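Local coordinates for Lin1840 protein (Listeria innocua serovar 6a, PDB 4ZOC), which probably hydrolyses terminal, non-reducing beta-D-glucosyl residues to release beta-D-glucose, as a family 3 glycoside hydrolase with a part in beta-1,2-glucan metabolism, at residues 157-162 against 658-663; 642-647 against 676-681; 191-196 against 218-223; 89-94 against 133-138; 547-552 against 638-643. The protein carries 2 engineered substitutions. All blocks are in the same frame, centred on the assembly; numbering follows the deposited sequence.

Interaction 1. Residues 157-162 against 658-663; sequences DPFLNS and KELKAF
Phe159 lays one face of its ring over the backbone of Lys661, whose CA sits 4.2 Å from the ring centroid and 14° off the normal, a CH-pi contact. CG anti to the backbone N (chi1 -178°) carries the ring off the helix toward the strand, and Lys661 O also lies over the covered face, 3.3 Å from Phe159 CZ. Apolar contacts between helix and strand follow. Phe663 brings CD1 to the edge of the Phe159 ring, 3.8 Å from CE2, and Leu160 crosses Phe663 at about a right angle, Leu160 CD1 lying 3.5 Å from Phe663 CZ. The strand carries a classic beta bulge here, Lys661 and Ala662 both facing Val644 of strand 638-648, and the helix opens just after Asp157, its N-cap. Among the polar contacts, Asp157 OD2 accepts the N-H of Leu160 at 2.7 Å and 173°, the bond expected of a short acidic cap. Its other oxygen, OD1, takes a hydrogen from a water 2.7 Å away, which also donates to Leu660 O. Asp157 OD1 is also hydrogen-bonded to Tyr565 OH; this tyrosine, from the family 3 C-terminal region, bonds to Leu660 N too and so bridges helix cap and strand.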
# COMPACT_ATOMS: atom_id res chain seq x y z
N ASP A 157 3.85 3.07 -15.72
CA ASP A 157 2.81 3.16 -16.76
C ASP A 157 2.60 1.88 -17.54
O ASP A 157 3.51 1.36 -18.16
CB ASP A 157 3.16 4.24 -17.78
CG ASP A 157 2.01 4.47 -18.73
OD1 ASP A 157 0.90 4.72 -18.21
OD2 ASP A 157 2.22 4.27 -19.94
N PRO A 158 1.36 1.37 -17.55
CA PRO A 158 1.11 0.11 -18.24
C PRO A 158 1.30 0.26 -19.73
O PRO A 158 1.73 -0.74 -20.37
CB PRO A 158 -0.33 -0.24 -17.90
CG PRO A 158 -0.65 0.60 -16.73
CD PRO A 158 0.25 1.77 -16.69
N PHE A 159 0.95 1.44 -20.30
CA PHE A 159 1.12 1.60 -21.80
C PHE A 159 2.58 1.60 -22.24
O PHE A 159 3.00 0.80 -23.13
CB PHE A 159 0.42 2.85 -22.35
CG PHE A 159 0.52 3.01 -23.83
CD1 PHE A 159 -0.17 2.19 -24.64
CD2 PHE A 159 1.35 3.95 -24.38
CE1 PHE A 159 -0.07 2.33 -26.03
CE2 PHE A 159 1.47 4.09 -25.73
CZ PHE A 159 0.75 3.27 -26.54
N LEU A 160 3.36 2.49 -21.64
CA LEU A 160 4.76 2.42 -21.83
C LEU A 160 5.30 1.02 -21.63
O LEU A 160 6.12 0.50 -22.45
CB LEU A 160 5.50 3.38 -20.89
CG LEU A 160 6.98 3.55 -21.12
CD1 LEU A 160 7.33 3.98 -22.56
CD2 LEU A 160 7.61 4.55 -20.18
N ASN A 161 4.92 0.35 -20.54
CA ASN A 161 5.53 -0.94 -20.27
C ASN A 161 5.16 -1.94 -21.34
O ASN A 161 5.95 -2.80 -21.72
CB ASN A 161 5.12 -1.52 -18.88
CG ASN A 161 5.67 -0.68 -17.74
OD1 ASN A 161 6.54 0.18 -17.99
ND2 ASN A 161 5.31 -0.99 -16.53
N SER A 162 3.91 -1.84 -21.80
CA SER A 162 3.41 -2.71 -22.88
C SER A 162 4.20 -2.49 -24.19
O SER A 162 4.64 -3.46 -24.82
CB SER A 162 1.91 -2.48 -23.14
OG SER A 162 1.08 -2.87 -22.03
N LYS A 658 -5.29 11.00 -15.75
CA LYS A 658 -4.66 10.89 -17.08
C LYS A 658 -4.10 9.47 -17.24
O LYS A 658 -3.63 8.86 -16.27
CB LYS A 658 -3.33 11.75 -17.18
CG LYS A 658 -3.47 13.17 -17.14
CD LYS A 658 -2.10 13.77 -17.25
CE LYS A 658 -2.15 15.27 -17.38
NZ LYS A 658 -3.03 16.13 -16.57
N GLU A 659 -4.04 9.02 -18.50
CA GLU A 659 -3.30 7.83 -18.82
C GLU A 659 -2.53 8.07 -20.09
O GLU A 659 -3.13 8.58 -21.08
CB GLU A 659 -4.25 6.66 -19.03
CG GLU A 659 -5.05 6.21 -17.83
CD GLU A 659 -5.98 5.04 -18.18
OE1 GLU A 659 -6.72 5.06 -19.17
OE2 GLU A 659 -5.94 4.06 -17.48
N LEU A 660 -1.26 7.67 -20.15
CA LEU A 660 -0.51 7.78 -21.37
C LEU A 660 -1.04 6.81 -22.42
O LEU A 660 -1.25 5.62 -22.10
CB LEU A 660 0.98 7.43 -21.17
CG LEU A 660 1.96 7.71 -22.28
CD1 LEU A 660 2.16 9.21 -22.50
CD2 LEU A 660 3.27 6.96 -21.97
N LYS A 661 -1.27 7.30 -23.65
CA LYS A 661 -1.81 6.47 -24.71
C LYS A 661 -1.03 6.58 -26.02
O LYS A 661 -1.33 5.82 -26.95
CB LYS A 661 -3.26 6.83 -24.98
CG LYS A 661 -4.23 6.61 -23.83
CD LYS A 661 -4.38 5.23 -23.42
CE LYS A 661 -5.47 5.16 -22.33
NZ LYS A 661 -5.50 3.74 -21.91
N ALA A 662 -0.00 7.46 -26.09
CA ALA A 662 0.87 7.54 -27.21
C ALA A 662 2.08 8.31 -26.81
O ALA A 662 2.05 9.19 -25.96
CB ALA A 662 0.18 8.18 -28.46
N PHE A 663 3.18 7.97 -27.45
CA PHE A 663 4.43 8.74 -27.29
C PHE A 663 5.34 8.53 -28.49
O PHE A 663 5.31 7.45 -29.11
CB PHE A 663 5.15 8.34 -25.98
CG PHE A 663 5.63 6.90 -25.97
CD1 PHE A 663 4.82 5.90 -25.52
CD2 PHE A 663 6.91 6.58 -26.41
CE1 PHE A 663 5.27 4.62 -25.48
CE2 PHE A 663 7.35 5.27 -26.37
CZ PHE A 663 6.53 4.27 -25.91
O HOH W 1 -1.35 4.26 -19.72

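Interaction 2. Residues 642-647 against 676-681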
# COMPACT_ATOMS: atom_id res chain seq x y z
N ILE A 642 7.34 13.66 -27.27
CA ILE A 642 5.92 14.10 -27.33
C ILE A 642 5.10 12.99 -26.67
O ILE A 642 5.29 11.82 -27.01
CB ILE A 642 5.43 14.32 -28.74
CG1 ILE A 642 6.32 15.37 -29.44
CG2 ILE A 642 3.95 14.61 -28.73
CD1 ILE A 642 6.14 15.54 -30.96
N GLN A 643 4.25 13.36 -25.72
CA GLN A 643 3.38 12.45 -24.96
C GLN A 643 1.93 12.83 -25.16
O GLN A 643 1.60 14.02 -25.06
CB GLN A 643 3.72 12.48 -23.46
CG GLN A 643 5.18 12.12 -23.21
CD GLN A 643 5.76 12.65 -21.97
OE1 GLN A 643 5.17 12.61 -20.89
NE2 GLN A 643 6.96 13.12 -22.07
N VAL A 644 1.09 11.82 -25.36
CA VAL A 644 -0.38 12.04 -25.44
C VAL A 644 -1.06 11.21 -24.37
O VAL A 644 -0.91 9.98 -24.32
CB VAL A 644 -0.92 11.70 -26.83
CG1 VAL A 644 -2.41 11.97 -26.89
CG2 VAL A 644 -0.14 12.42 -27.91
N TYR A 645 -1.88 11.92 -23.57
CA TYR A 645 -2.67 11.35 -22.53
C TYR A 645 -4.17 11.51 -22.77
O TYR A 645 -4.66 12.48 -23.40
CB TYR A 645 -2.28 12.00 -21.19
CG TYR A 645 -0.83 11.89 -20.78
CD1 TYR A 645 0.09 12.80 -21.23
CD2 TYR A 645 -0.45 10.96 -19.83
CE1 TYR A 645 1.43 12.74 -20.83
CE2 TYR A 645 0.90 10.83 -19.46
CZ TYR A 645 1.81 11.72 -19.95
OH TYR A 645 3.11 11.65 -19.58
N LEU A 646 -4.90 10.53 -22.33
CA LEU A 646 -6.33 10.57 -22.31
C LEU A 646 -6.92 10.48 -20.85
O LEU A 646 -6.40 9.75 -19.95
CB LEU A 646 -6.83 9.42 -23.11
CG LEU A 646 -8.07 9.59 -23.96
CD1 LEU A 646 -7.90 10.83 -24.89
CD2 LEU A 646 -8.23 8.28 -24.71
N GLN A 647 -7.98 11.26 -20.60
CA GLN A 647 -8.78 11.17 -19.46
C GLN A 647 -10.26 10.90 -19.80
O GLN A 647 -10.82 11.57 -20.66
CB GLN A 647 -8.72 12.45 -18.64
CG GLN A 647 -9.59 12.41 -17.38
CD GLN A 647 -9.63 13.73 -16.62
OE1 GLN A 647 -9.31 14.79 -17.14
NE2 GLN A 647 -9.99 13.65 -15.34
N VAL A 676 4.19 14.92 -36.45
CA VAL A 676 4.04 13.49 -36.14
C VAL A 676 2.59 13.30 -35.88
O VAL A 676 1.87 14.23 -35.46
CB VAL A 676 4.96 12.94 -34.98
CG1 VAL A 676 6.34 12.56 -35.48
CG2 VAL A 676 5.13 13.91 -33.86
N THR A 677 2.12 12.12 -36.20
CA THR A 677 0.69 11.85 -36.05
C THR A 677 0.52 10.66 -35.16
O THR A 677 1.32 9.74 -35.18
CB THR A 677 -0.03 11.60 -37.40
OG1 THR A 677 0.64 10.51 -38.07
CG2 THR A 677 0.07 12.79 -38.24
N PHE A 678 -0.50 10.69 -34.33
CA PHE A 678 -0.78 9.53 -33.45
C PHE A 678 -2.20 9.07 -33.70
O PHE A 678 -3.06 9.87 -33.93
CB PHE A 678 -0.65 9.92 -31.97
CG PHE A 678 0.66 10.48 -31.57
CD1 PHE A 678 1.74 9.65 -31.27
CD2 PHE A 678 0.85 11.84 -31.50
CE1 PHE A 678 2.92 10.20 -30.87
CE2 PHE A 678 2.03 12.39 -31.09
CZ PHE A 678 3.07 11.56 -30.79
N GLU A 679 -2.47 7.78 -33.66
CA GLU A 679 -3.86 7.25 -33.71
C GLU A 679 -4.22 6.72 -32.34
O GLU A 679 -3.58 5.80 -31.83
CB GLU A 679 -3.97 6.12 -34.75
CG GLU A 679 -5.40 5.59 -34.89
CD GLU A 679 -5.56 4.47 -35.85
OE1 GLU A 679 -6.71 4.10 -36.07
OE2 GLU A 679 -4.56 3.94 -36.38
N LEU A 680 -5.24 7.30 -31.71
CA LEU A 680 -5.71 6.75 -30.43
C LEU A 680 -6.93 5.97 -30.84
O LEU A 680 -7.95 6.58 -31.22
CB LEU A 680 -6.06 7.86 -29.44
CG LEU A 680 -4.96 8.93 -29.15
CD1 LEU A 680 -5.29 9.89 -28.05
CD2 LEU A 680 -3.68 8.29 -28.83
N THR A 681 -6.82 4.64 -30.84
CA THR A 681 -7.93 3.77 -31.28
C THR A 681 -8.96 3.78 -30.21
O THR A 681 -8.70 4.29 -29.10
CB THR A 681 -7.51 2.33 -31.55
OG1 THR A 681 -7.19 1.70 -30.32
CG2 THR A 681 -6.37 2.23 -32.54
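In the beta-sandwich of the fibronectin type III-like domain, Ile642, Val644 and Leu646 of one sheet meet Val676, Phe678 and Leu680 of the other. Val644 places CG2 over one face of the Phe678 ring, 4.1 Å from its centroid and offset toward the rim, while its other methyl, CG1, is 3.7 Å from Leu680 CD1. With CG1 anti to the backbone N (chi1 -178°), CG2 stands beside that N, and the branched valine serves two partners at once. The short strand segments run 24° apart with axes 9.7 Å from each other, the aligned packing of a sandwich whose sheets contribute every second side chain to the core. Two residues earlier, Ile642 brings CD1 within 3.5 Å of Val676 CG2, tighter than usual for two methyls, and its CG2 lies 3.8 Å from Phe678 CE2. Leu646 CD1 and Leu680 CD1 make a slacker 4.2 Å contact. Gln643 and Tyr645 point to the other side of their sheet, where Tyr645 OH donates to Gln643 OE1 at 2.6 Å, in the carbonyl plane.

Interaction 3. Residues 191-196 against 218-223; sequences KHFAAY and NYLPAY
Tyr223 fills the tight part of this contact: with CG anti to the carbonyl carbon (chi1 -51°), its ring offers a face to the edge of Phe193 in an offset edge-to-face pair, centroids 5.3 Å apart and planes at 65°. Phe193 CD1 comes within 3.7 Å of Tyr223 CD2, and Ala194 CB sits 3.7 Å from Tyr223 CE2. Ala195 N donates to Tyr223 OH at 3.0 Å, nearly straight at 167°, and the hydroxyl is hydrogen-bonded to Asp140 OD1 too. Tyrosine suits the place: its ring packs on Phe193 and Ala194, with Lys191 O at its edge, while its hydroxyl meets polar groups. In this beta-alpha unit of the TIM barrel, the end of strand 187-193 meets the following helices; one cis peptide lies within the strand, before His192, another just past it, before Ala194. Packing is slacker at Tyr219, where Ala195 CB touches CD2 at 3.9 Å. The end of Tyr196 leads away from 218-223, its OH bonded to Arg149; the side chain is about 7 Å from a bound glucose.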
# COMPACT_ATOMS: atom_id res chain seq x y z
N LYS A 191 7.97 -12.28 -17.72
CA LYS A 191 7.90 -12.57 -16.29
C LYS A 191 7.42 -11.26 -15.59
O LYS A 191 7.49 -10.16 -16.22
CB LYS A 191 9.26 -13.07 -15.73
CG LYS A 191 10.33 -12.02 -15.74
CD LYS A 191 11.69 -12.62 -15.47
CE LYS A 191 12.76 -11.62 -15.16
NZ LYS A 191 14.05 -12.27 -15.00
N HIS A 192 6.88 -11.36 -14.39
CA HIS A 192 6.58 -12.55 -13.61
C HIS A 192 5.06 -12.58 -13.48
O HIS A 192 4.44 -11.64 -12.96
CB HIS A 192 7.20 -12.47 -12.16
CG HIS A 192 8.68 -12.27 -12.14
ND1 HIS A 192 9.26 -11.02 -12.20
CD2 HIS A 192 9.71 -13.16 -12.03
CE1 HIS A 192 10.59 -11.16 -12.18
NE2 HIS A 192 10.87 -12.44 -12.06
N PHE A 193 4.45 -13.64 -13.96
CA PHE A 193 2.99 -13.68 -14.07
C PHE A 193 2.42 -14.01 -12.69
O PHE A 193 2.61 -15.14 -12.22
CB PHE A 193 2.55 -14.68 -15.17
CG PHE A 193 1.19 -14.40 -15.74
CD1 PHE A 193 1.00 -13.35 -16.64
CD2 PHE A 193 0.10 -15.18 -15.35
CE1 PHE A 193 -0.26 -13.10 -17.19
CE2 PHE A 193 -1.15 -14.95 -15.90
CZ PHE A 193 -1.34 -13.88 -16.79
N ALA A 194 1.74 -13.09 -11.95
CA ALA A 194 1.43 -11.72 -12.28
C ALA A 194 1.45 -10.86 -11.07
O ALA A 194 1.24 -11.37 -9.99
CB ALA A 194 0.00 -11.56 -12.84
N ALA A 195 1.73 -9.57 -11.30
CA ALA A 195 1.46 -8.48 -10.37
C ALA A 195 2.47 -8.43 -9.21
O ALA A 195 2.23 -7.84 -8.18
CB ALA A 195 0.06 -8.52 -9.85
N TYR A 196 3.65 -9.01 -9.45
CA TYR A 196 4.66 -9.15 -8.44
C TYR A 196 5.14 -7.78 -7.86
O TYR A 196 5.60 -7.68 -6.74
CB TYR A 196 5.82 -9.94 -9.11
CG TYR A 196 7.07 -10.28 -8.40
CD1 TYR A 196 7.12 -10.55 -7.04
CD2 TYR A 196 8.24 -10.37 -9.11
CE1 TYR A 196 8.33 -10.87 -6.38
CE2 TYR A 196 9.40 -10.78 -8.47
CZ TYR A 196 9.48 -10.96 -7.12
OH TYR A 196 10.66 -11.30 -6.51
N ASN A 218 -4.65 -2.55 -14.94
CA ASN A 218 -3.29 -1.99 -14.82
C ASN A 218 -2.15 -3.03 -14.80
O ASN A 218 -1.06 -2.77 -15.30
CB ASN A 218 -3.23 -1.06 -13.64
CG ASN A 218 -4.02 0.23 -13.89
OD1 ASN A 218 -3.91 0.82 -14.93
ND2 ASN A 218 -4.82 0.63 -12.95
N TYR A 219 -2.43 -4.19 -14.21
CA TYR A 219 -1.32 -5.12 -13.89
C TYR A 219 -1.12 -6.18 -14.96
O TYR A 219 -0.00 -6.69 -15.10
CB TYR A 219 -1.57 -5.77 -12.51
CG TYR A 219 -1.24 -4.80 -11.45
CD1 TYR A 219 -2.14 -3.85 -11.07
CD2 TYR A 219 0.06 -4.74 -10.87
CE1 TYR A 219 -1.79 -2.89 -10.16
CE2 TYR A 219 0.35 -3.81 -9.93
CZ TYR A 219 -0.59 -2.89 -9.57
OH TYR A 219 -0.24 -1.87 -8.68
N LEU A 220 -2.17 -6.54 -15.70
CA LEU A 220 -2.04 -7.56 -16.75
C LEU A 220 -1.69 -7.06 -18.18
O LEU A 220 -1.14 -7.84 -18.95
CB LEU A 220 -3.30 -8.42 -16.81
CG LEU A 220 -3.66 -9.25 -15.59
CD1 LEU A 220 -4.96 -10.04 -15.85
CD2 LEU A 220 -2.54 -10.20 -15.36
N PRO A 221 -1.98 -5.79 -18.52
CA PRO A 221 -1.87 -5.45 -19.92
C PRO A 221 -0.46 -5.67 -20.54
O PRO A 221 -0.37 -6.11 -21.70
CB PRO A 221 -2.19 -3.99 -19.93
CG PRO A 221 -3.40 -3.93 -18.97
CD PRO A 221 -2.82 -4.77 -17.80
N ALA A 222 0.61 -5.35 -19.84
CA ALA A 222 1.92 -5.47 -20.45
C ALA A 222 2.23 -6.94 -20.72
O ALA A 222 2.74 -7.27 -21.81
CB ALA A 222 3.02 -4.75 -19.68
N TYR A 223 1.91 -7.84 -19.79
CA TYR A 223 2.13 -9.30 -20.06
C TYR A 223 1.39 -9.70 -21.36
O TYR A 223 1.93 -10.43 -22.23
CB TYR A 223 1.67 -10.23 -18.93
CG TYR A 223 2.15 -9.91 -17.55
CD1 TYR A 223 3.52 -9.82 -17.22
CD2 TYR A 223 1.25 -9.66 -16.56
CE1 TYR A 223 3.96 -9.54 -15.90
CE2 TYR A 223 1.69 -9.33 -15.30
CZ TYR A 223 3.04 -9.28 -14.98
OH TYR A 223 3.38 -8.82 -13.70

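Interaction 4. Residues 89-94 against 133-138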
# COMPACT_ATOMS: atom_id res chain seq x y z
N MET A 89 18.47 -22.03 -20.87
CA MET A 89 17.88 -20.76 -20.56
C MET A 89 18.78 -19.93 -19.64
O MET A 89 19.60 -20.48 -18.87
CB MET A 89 16.56 -21.00 -19.85
CG MET A 89 15.66 -22.02 -20.51
SD MET A 89 13.93 -21.85 -20.06
CE MET A 89 13.32 -23.36 -20.77
N ALA A 90 18.64 -18.60 -19.74
CA ALA A 90 19.53 -17.76 -18.92
C ALA A 90 18.89 -16.41 -18.64
O ALA A 90 17.95 -16.01 -19.34
CB ALA A 90 20.84 -17.56 -19.65
N ASP A 91 19.42 -15.73 -17.65
CA ASP A 91 18.99 -14.35 -17.34
C ASP A 91 19.80 -13.33 -18.15
O ASP A 91 20.89 -12.97 -17.73
CB ASP A 91 19.17 -14.11 -15.85
CG ASP A 91 18.10 -14.87 -15.04
OD1 ASP A 91 16.89 -14.52 -15.13
OD2 ASP A 91 18.47 -15.76 -14.36
N VAL A 92 19.27 -12.95 -19.33
CA VAL A 92 19.77 -11.88 -20.17
C VAL A 92 18.78 -10.74 -20.10
O VAL A 92 17.80 -10.70 -20.79
CB VAL A 92 20.14 -12.40 -21.60
CG1 VAL A 92 21.02 -11.37 -22.27
CG2 VAL A 92 20.71 -13.81 -21.42
N ILE A 93 19.06 -9.82 -19.18
CA ILE A 93 18.04 -8.86 -18.69
C ILE A 93 18.21 -7.52 -19.34
O ILE A 93 17.25 -6.87 -19.76
CB ILE A 93 18.10 -8.73 -17.16
CG1 ILE A 93 18.06 -10.15 -16.48
CG2 ILE A 93 17.06 -7.72 -16.64
CD1 ILE A 93 16.89 -11.01 -16.99
N HIS A 94 19.43 -7.08 -19.40
CA HIS A 94 19.75 -5.79 -20.08
C HIS A 94 21.12 -5.89 -20.68
O HIS A 94 21.94 -4.94 -20.62
CB HIS A 94 19.60 -4.58 -19.14
CG HIS A 94 20.44 -4.65 -17.90
ND1 HIS A 94 21.56 -3.88 -17.72
CD2 HIS A 94 20.28 -5.33 -16.75
CE1 HIS A 94 22.10 -4.13 -16.54
NE2 HIS A 94 21.36 -5.04 -15.95
N VAL A 133 17.02 -19.39 -24.57
CA VAL A 133 15.94 -18.58 -23.99
C VAL A 133 16.48 -17.58 -23.02
O VAL A 133 17.37 -17.89 -22.24
CB VAL A 133 14.98 -19.51 -23.11
CG1 VAL A 133 13.80 -18.79 -22.50
CG2 VAL A 133 14.46 -20.67 -23.91
N THR A 134 15.90 -16.38 -23.00
CA THR A 134 16.16 -15.47 -21.91
C THR A 134 14.93 -15.19 -21.08
O THR A 134 13.83 -15.03 -21.63
CB THR A 134 16.74 -14.12 -22.40
OG1 THR A 134 16.96 -13.27 -21.27
CG2 THR A 134 15.78 -13.34 -23.40
N PHE A 135 15.17 -14.99 -19.78
CA PHE A 135 14.13 -14.67 -18.81
C PHE A 135 13.88 -13.15 -18.80
O PHE A 135 14.19 -12.44 -17.80
CB PHE A 135 14.51 -15.17 -17.48
CG PHE A 135 14.71 -16.72 -17.39
CD1 PHE A 135 13.71 -17.63 -17.95
CD2 PHE A 135 15.84 -17.25 -16.75
CE1 PHE A 135 13.89 -18.95 -17.85
CE2 PHE A 135 15.96 -18.61 -16.58
CZ PHE A 135 14.97 -19.45 -17.13
N SER A 136 13.41 -12.66 -19.93
CA SER A 136 13.14 -11.26 -20.18
C SER A 136 12.15 -11.18 -21.34
O SER A 136 12.12 -12.07 -22.19
CB SER A 136 14.46 -10.52 -20.54
OG SER A 136 14.27 -9.20 -21.00
N PRO A 137 11.28 -10.17 -21.37
CA PRO A 137 11.16 -8.96 -20.54
C PRO A 137 10.48 -9.17 -19.17
O PRO A 137 9.61 -10.03 -19.00
CB PRO A 137 10.33 -8.05 -21.40
CG PRO A 137 9.43 -8.98 -22.14
CD PRO A 137 10.31 -10.16 -22.47
N MET A 138 10.89 -8.35 -18.18
CA MET A 138 10.17 -8.24 -16.92
C MET A 138 9.14 -7.11 -17.06
O MET A 138 9.49 -5.92 -17.30
CB MET A 138 11.20 -7.97 -15.82
CG MET A 138 10.64 -7.96 -14.43
SD MET A 138 9.94 -6.35 -13.98
CE MET A 138 10.05 -6.55 -12.19
O HOH W 2 14.61 -7.54 -19.05
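Ala90 and Thr134 meet as parallel strand partners, and the carbonyl of Ala90 accepts the N-H of Phe135 at 3.0 Å while its own N-H goes to Val133 O at 2.9 Å. Beyond Ala90, side chains join in. Thr134 OG1, anti to its backbone N (chi1 180°), donates to Val92 O at 2.7 Å, approaching at 109° to the C=O and so from well off its line; threonine suits the place because its short side chain carries a hydroxyl that reaches the Val92 carbonyl. Ser136 OG shares a water with Ile93 O, 2.6 Å from the hydroxyl, and is also hydrogen-bonded to Tyr172 OH. Phe135, centre of an inverse gamma turn, has its carbonyl met by Lys191 NZ, which forms a weak, long ion pair with Asp91 OD1. That carboxylate oxygen lies at the edge of the Phe135 ring, 3.3 Å from CD2, and the sulfur of Met89 approaches the same ring obliquely in a Met-aromatic contact. The two strands are neighbours in the parallel barrel between strands 59-61 and 187-193; Met89 and Val133 turn to the side where Leu233 of strand 233-236 lies, and Thr134 reaches helix 158-173.

Interaction 5. Residues 547-552 against 638-643; sequences SGKLSM and GKEVIQ
Lys549, bent at chi2, reaches from a loop to Glu640, the two side chains crossing at about a right angle, in a salt bridge that joins the family 3 C-terminal region to strand 638-648 of the fibronectin-like domain. Lys549 NZ donates to Glu640 OE2 at 2.7 Å, meeting that oxygen's syn lone pair. The long aliphatic part of the lysine is used too: CG lies 3.9 Å from Val641 CB as the two side chains slide past each other, so a residue with a greasy stem and a charged tip fits this buried seam. Near the loop's start, Ser547 CB rests 3.8 Å from Lys639 CB, and a water lies 2.6 Å from Ser547 O and 2.8 Å from Lys639 O. Outside the two segments, Gly601 O also accepts from Lys549 NZ, which probably helps settle the ammonium. Ser547 OG is bonded to Lys665 NZ, and Lys639 NZ turns to a salt bridge with Glu373. Glu640 bends back at chi2 (56°), which lets OE2 accept Val641 N through its anti lone pair at 2.8 Å. Gln643, whose OE1 is engaged by Tyr645, sends NE2 to Val641 O at 3.2 Å, the donor standing 37° out of the carbonyl plane.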
# COMPACT_ATOMS: atom_id res chain seq x y z
N SER A 547 17.96 13.42 -23.17
CA SER A 547 16.69 13.31 -23.74
C SER A 547 15.74 12.35 -23.11
O SER A 547 14.60 12.18 -23.60
CB SER A 547 16.79 13.00 -25.23
OG SER A 547 17.27 11.70 -25.47
N GLY A 548 16.17 11.74 -22.01
CA GLY A 548 15.33 10.86 -21.21
C GLY A 548 14.28 11.59 -20.35
O GLY A 548 14.40 12.79 -20.05
N LYS A 549 13.19 10.86 -20.04
CA LYS A 549 12.05 11.40 -19.27
C LYS A 549 11.78 10.35 -18.21
O LYS A 549 12.01 9.14 -18.42
CB LYS A 549 10.76 11.56 -20.08
CG LYS A 549 10.86 12.44 -21.31
CD LYS A 549 11.26 13.89 -21.00
CE LYS A 549 10.94 14.75 -22.21
NZ LYS A 549 11.26 16.22 -22.04
N LEU A 550 11.39 10.79 -17.05
CA LEU A 550 11.13 9.82 -15.98
C LEU A 550 10.00 8.87 -16.36
O LEU A 550 8.93 9.33 -16.76
CB LEU A 550 10.85 10.55 -14.65
CG LEU A 550 12.04 11.26 -14.00
CD1 LEU A 550 11.46 11.90 -12.70
CD2 LEU A 550 13.25 10.41 -13.70
N SER A 551 10.27 7.56 -16.22
CA SER A 551 9.21 6.55 -16.37
C SER A 551 8.64 6.06 -15.02
O SER A 551 7.69 5.20 -14.96
CB SER A 551 9.77 5.43 -17.24
OG SER A 551 10.66 4.71 -16.46
N MET A 552 9.18 6.63 -13.92
CA MET A 552 8.69 6.40 -12.57
C MET A 552 8.84 7.69 -11.75
O MET A 552 9.86 8.36 -11.82
CB MET A 552 9.39 5.23 -11.96
CG MET A 552 8.73 4.67 -10.71
SD MET A 552 9.52 3.17 -10.11
CE MET A 552 8.28 2.70 -8.90
N GLY A 638 18.50 18.42 -30.64
CA GLY A 638 18.09 17.61 -29.51
C GLY A 638 16.88 16.84 -29.82
O GLY A 638 16.29 16.99 -30.91
N LYS A 639 16.53 15.95 -28.89
CA LYS A 639 15.34 15.15 -28.96
C LYS A 639 14.33 15.50 -27.85
O LYS A 639 14.68 15.78 -26.70
CB LYS A 639 15.74 13.66 -28.83
CG LYS A 639 16.51 13.14 -30.02
CD LYS A 639 17.27 11.89 -29.69
CE LYS A 639 18.18 11.51 -30.84
NZ LYS A 639 18.65 10.17 -30.48
N GLU A 640 13.06 15.49 -28.20
CA GLU A 640 11.99 15.74 -27.28
C GLU A 640 11.05 14.54 -27.35
O GLU A 640 10.91 13.88 -28.40
CB GLU A 640 11.21 17.02 -27.71
CG GLU A 640 10.05 17.42 -26.80
CD GLU A 640 10.47 17.64 -25.35
OE1 GLU A 640 10.67 18.78 -24.86
OE2 GLU A 640 10.63 16.60 -24.65
N VAL A 641 10.40 14.24 -26.23
CA VAL A 641 9.40 13.12 -26.17
C VAL A 641 8.04 13.73 -26.11
O VAL A 641 7.60 14.22 -25.06
CB VAL A 641 9.67 12.12 -24.98
CG1 VAL A 641 8.63 10.98 -24.96
CG2 VAL A 641 11.04 11.56 -25.10
N ILE A 642 7.34 13.66 -27.27
CA ILE A 642 5.92 14.10 -27.33
C ILE A 642 5.10 12.99 -26.67
O ILE A 642 5.29 11.82 -27.01
CB ILE A 642 5.43 14.32 -28.74
CG1 ILE A 642 6.32 15.37 -29.44
CG2 ILE A 642 3.95 14.61 -28.73
CD1 ILE A 642 6.14 15.54 -30.96
N GLN A 643 4.25 13.36 -25.72
CA GLN A 643 3.38 12.45 -24.96
C GLN A 643 1.93 12.83 -25.16
O GLN A 643 1.60 14.02 -25.06
CB GLN A 643 3.72 12.48 -23.46
CG GLN A 643 5.18 12.12 -23.21
CD GLN A 643 5.76 12.65 -21.97
OE1 GLN A 643 5.17 12.61 -20.89
NE2 GLN A 643 6.96 13.12 -22.07
O HOH W 3 13.61 14.50 -24.41

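Overall arrangement
Interactions 3 and 4 belong to the TIM barrel, on adjoining strands 187-193 and 133-134, with centres 16 Å apart; Lys191 of interaction 3 reaches into interaction 4. The side chain of Asp91, in interaction 4, is about 6 Å from a bound glucose and touches the pocket residue Trp409; that of Tyr196, in interaction 3, is about 7 Å from a bound glucose. Helix 158-173 lies between the barrel contacts and the fibronectin-like domain: Ser162 of interaction 1 packs on Ala222 of interaction 3. Interactions 1, 2 and 5 gather on strands 638-648 and 659-668, where Lys661 N meets Val644 O at 2.8 Å. The bound magnesium ion is about 10 Å from the side chain of Leu646, in interaction 2.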